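Local coordinates for cytosolic IMP-GMP specific 5'-nucleotidase (Legionella pneumophila subsp. pneumophila, PDB 4OHF) that hydrolyses the 5'-phosphate of selected nucleoside monophosphates such as IMP and GMP, as a magnesium-binding cytosolic nucleotidase of the HAD type, at the interface of chains A and B. Coordinates in Å, arbitrary orientation; residue numbers count along the deposited sequence, not the author numbering. Chains: chain A/B, Cytosolic IMP-GMP specific 5'-nucleotidase.

The interface of chains A and B. Residues chain A 341, 411, 416, 451; chain B 450-453, 456.
A:Glu341, on helix 327-364, sets CG anti to its backbone N (chi1 -168°) and then bends at chi2, while B:Arg450 bends at chi3 (-40°), so that carboxylate and guanidinium meet tip to tip. The two planes stack almost parallel, with A:Glu341 CD over the centre of the guanidinium. The salt bridge runs from carboxylate OE2 of A:Glu341 to NE of B:Arg450 at 3.2 Å, face to face rather than along the paired N-H groups. On the opposite face B:Leu452 CD2 covers the centre, so the B:Arg450 guanidinium is sandwiched between a carboxylate of one chain and a methyl of its own. A:Arg411, bent at chi2, crosses B:Arg450 at about a right angle and points its tip at the carboxylate of B:Asp456. A:Arg411 NH2 and B:Asp456 OD2 form a salt bridge at 3.0 Å; the planes are 21° apart, but no N-H is aimed at the oxygen, so the contact is probably held mainly by charge. B:Leu453 CD1 lies over the rim of one face of the A:Arg411 guanidinium, 4.0 Å from CZ. The same B:Asp456 OD2 takes the backbone N-H of B:Leu453 at 2.6 Å, nearly straight but from above the carboxylate plane; this ties the acid back to the loop backbone and probably helps hold it toward A:Arg411. B:Asp456 probably also eases the proximity of the like charges A:Arg411 NH2 and B:Arg450 NH1, 4.6 Å apart. This patch, part of an interface between two copies of one protein that departs from exact two-fold symmetry, probably helps hold subunits of the tetramer together. At its far end A:Arg451, on helix 451-455 and extended from CG to NE, crosses B:Leu452, whose CB lies 3.8 Å from NE of A:Arg451. The A:Arg451 guanidinium NH2 donates a bent hydrogen bond of 2.8 Å to the backbone O of B:Asp456, approaching from above the carbonyl plane.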
ATOM      1  N   GLU A 341     -44.782   8.751   1.355  1.00 56.30           N
ATOM      2  CA  GLU A 341     -43.816   9.157   0.344  1.00 57.06           C
ATOM      3  C   GLU A 341     -44.451  10.169  -0.602  1.00 55.66           C
ATOM      4  O   GLU A 341     -43.889  11.227  -0.867  1.00 54.65           O
ATOM      5  CB  GLU A 341     -43.335   7.937  -0.441  1.00 58.69           C
ATOM      6  CG  GLU A 341     -42.114   8.211  -1.309  1.00 62.31           C
ATOM      7  CD  GLU A 341     -40.914   8.671  -0.492  1.00 65.67           C
ATOM      8  OE1 GLU A 341     -40.508   7.929   0.435  1.00 66.72           O
ATOM      9  OE2 GLU A 341     -40.375   9.770  -0.775  1.00 66.99           O
ATOM     10  N   ARG A 411     -31.217   2.307   2.575  1.00 53.99           N
ATOM     11  CA  ARG A 411     -31.100   3.734   2.849  1.00 56.34           C
ATOM     12  C   ARG A 411     -30.395   4.035   4.161  1.00 56.74           C
ATOM     13  O   ARG A 411     -30.712   3.451   5.190  1.00 57.41           O
ATOM     14  CB  ARG A 411     -32.477   4.382   2.880  1.00 59.37           C
ATOM     15  CG  ARG A 411     -32.712   5.377   1.773  1.00 65.18           C
ATOM     16  CD  ARG A 411     -32.937   4.590   0.524  1.00 68.16           C
ATOM     17  NE  ARG A 411     -33.298   5.399  -0.587  1.00 72.92           N
ATOM     18  CZ  ARG A 411     -34.373   5.412  -1.367  1.00 76.34           C
ATOM     19  NH1 ARG A 411     -34.323   6.327  -2.314  1.00 76.76           N
ATOM     20  NH2 ARG A 411     -35.442   4.616  -1.261  1.00 76.53           N
ATOM     21  N   GLU A 416     -28.503   6.641   0.053  1.00 57.97           N
ATOM     22  CA  GLU A 416     -28.518   5.198  -0.059  1.00 56.57           C
ATOM     23  C   GLU A 416     -27.430   4.725   0.898  1.00 53.27           C
ATOM     24  O   GLU A 416     -26.469   5.446   1.167  1.00 54.11           O
ATOM     25  CB  GLU A 416     -28.206   4.742  -1.485  1.00 60.37           C
ATOM     26  CG  GLU A 416     -27.380   5.711  -2.287  1.00 66.52           C
ATOM     27  CD  GLU A 416     -28.219   6.816  -2.888  1.00 69.97           C
ATOM     28  OE1 GLU A 416     -27.632   7.801  -3.380  1.00 71.45           O
ATOM     29  OE2 GLU A 416     -29.465   6.695  -2.873  1.00 73.18           O
ATOM     30  N   ARG A 451     -34.626   5.940 -15.375  1.00 83.50           N
ATOM     31  CA  ARG A 451     -34.962   6.847 -14.281  1.00 84.80           C
ATOM     32  C   ARG A 451     -34.115   8.098 -14.342  1.00 85.22           C
ATOM     33  O   ARG A 451     -34.581   9.178 -13.997  1.00 84.56           O
ATOM     34  CB  ARG A 451     -34.756   6.157 -12.924  1.00 85.76           C
ATOM     35  CG  ARG A 451     -36.030   5.600 -12.284  1.00 86.00           C
ATOM     36  CD  ARG A 451     -35.712   4.594 -11.171  1.00 86.03           C
ATOM     37  NE  ARG A 451     -36.894   4.194 -10.412  1.00 85.55           N
ATOM     38  CZ  ARG A 451     -38.070   3.887 -10.953  1.00 86.59           C
ATOM     39  NH1 ARG A 451     -38.237   3.935 -12.271  1.00 86.87           N
ATOM     40  NH2 ARG A 451     -39.081   3.523 -10.177  1.00 86.80           N
TER
ATOM     41  N   ARG B 450     -35.224  12.501  -3.629  1.00 66.72           N
ATOM     42  CA  ARG B 450     -34.902  11.066  -3.646  1.00 69.89           C
ATOM     43  C   ARG B 450     -34.264  10.676  -4.977  1.00 69.28           C
ATOM     44  O   ARG B 450     -34.663  11.165  -6.032  1.00 69.30           O
ATOM     45  CB  ARG B 450     -36.163  10.215  -3.449  1.00 72.95           C
ATOM     46  CG  ARG B 450     -36.324   9.551  -2.088  1.00 76.16           C
ATOM     47  CD  ARG B 450     -37.277   8.371  -2.210  1.00 79.62           C
ATOM     48  NE  ARG B 450     -38.401   8.678  -3.099  1.00 82.99           N
ATOM     49  CZ  ARG B 450     -39.284   7.782  -3.537  1.00 85.55           C
ATOM     50  NH1 ARG B 450     -39.182   6.507  -3.165  1.00 86.93           N
ATOM     51  NH2 ARG B 450     -40.265   8.154  -4.356  1.00 85.35           N
ATOM     52  N   ARG B 451     -33.285   9.784  -4.930  1.00 69.53           N
ATOM     53  CA  ARG B 451     -32.617   9.348  -6.150  1.00 70.04           C
ATOM     54  C   ARG B 451     -33.337   8.154  -6.794  1.00 69.59           C
ATOM     55  O   ARG B 451     -33.117   7.851  -7.973  1.00 71.49           O
ATOM     56  CB  ARG B 451     -31.151   8.995  -5.852  1.00 70.30           C
ATOM     57  N   LEU B 452     -34.202   7.488  -6.030  1.00 66.81           N
ATOM     58  CA  LEU B 452     -34.949   6.325  -6.531  1.00 65.36           C
ATOM     59  C   LEU B 452     -34.088   5.103  -6.910  1.00 63.58           C
ATOM     60  O   LEU B 452     -33.317   5.126  -7.874  1.00 63.55           O
ATOM     61  CB  LEU B 452     -35.808   6.718  -7.734  1.00 66.20           C
ATOM     62  CG  LEU B 452     -37.076   7.550  -7.515  1.00 68.78           C
ATOM     63  CD1 LEU B 452     -37.764   7.731  -8.872  1.00 69.50           C
ATOM     64  CD2 LEU B 452     -38.024   6.866  -6.529  1.00 68.23           C
ATOM     65  N   LEU B 453     -34.238   4.036  -6.135  1.00 60.63           N
ATOM     66  CA  LEU B 453     -33.513   2.798  -6.349  1.00 58.98           C
ATOM     67  C   LEU B 453     -34.310   1.939  -7.322  1.00 58.50           C
ATOM     68  O   LEU B 453     -35.531   2.043  -7.376  1.00 59.99           O
ATOM     69  CB  LEU B 453     -33.365   2.070  -5.018  1.00 59.45           C
ATOM     70  CG  LEU B 453     -32.506   2.764  -3.969  1.00 58.93           C
ATOM     71  CD1 LEU B 453     -32.657   2.069  -2.626  1.00 58.79           C
ATOM     72  CD2 LEU B 453     -31.060   2.745  -4.433  1.00 61.14           C
ATOM     73  N   ASP B 456     -37.370   0.713  -6.099  1.00 61.49           N
ATOM     74  CA  ASP B 456     -38.304   1.740  -5.636  1.00 64.62           C
ATOM     75  C   ASP B 456     -39.445   1.958  -6.613  1.00 67.24           C
ATOM     76  O   ASP B 456     -39.238   2.005  -7.826  1.00 67.67           O
ATOM     77  CB  ASP B 456     -37.614   3.094  -5.455  1.00 63.60           C
ATOM     78  CG  ASP B 456     -36.848   3.187  -4.170  1.00 63.98           C
ATOM     79  OD1 ASP B 456     -37.258   2.517  -3.204  1.00 64.95           O
ATOM     80  OD2 ASP B 456     -35.849   3.937  -4.118  1.00 64.45           O
TER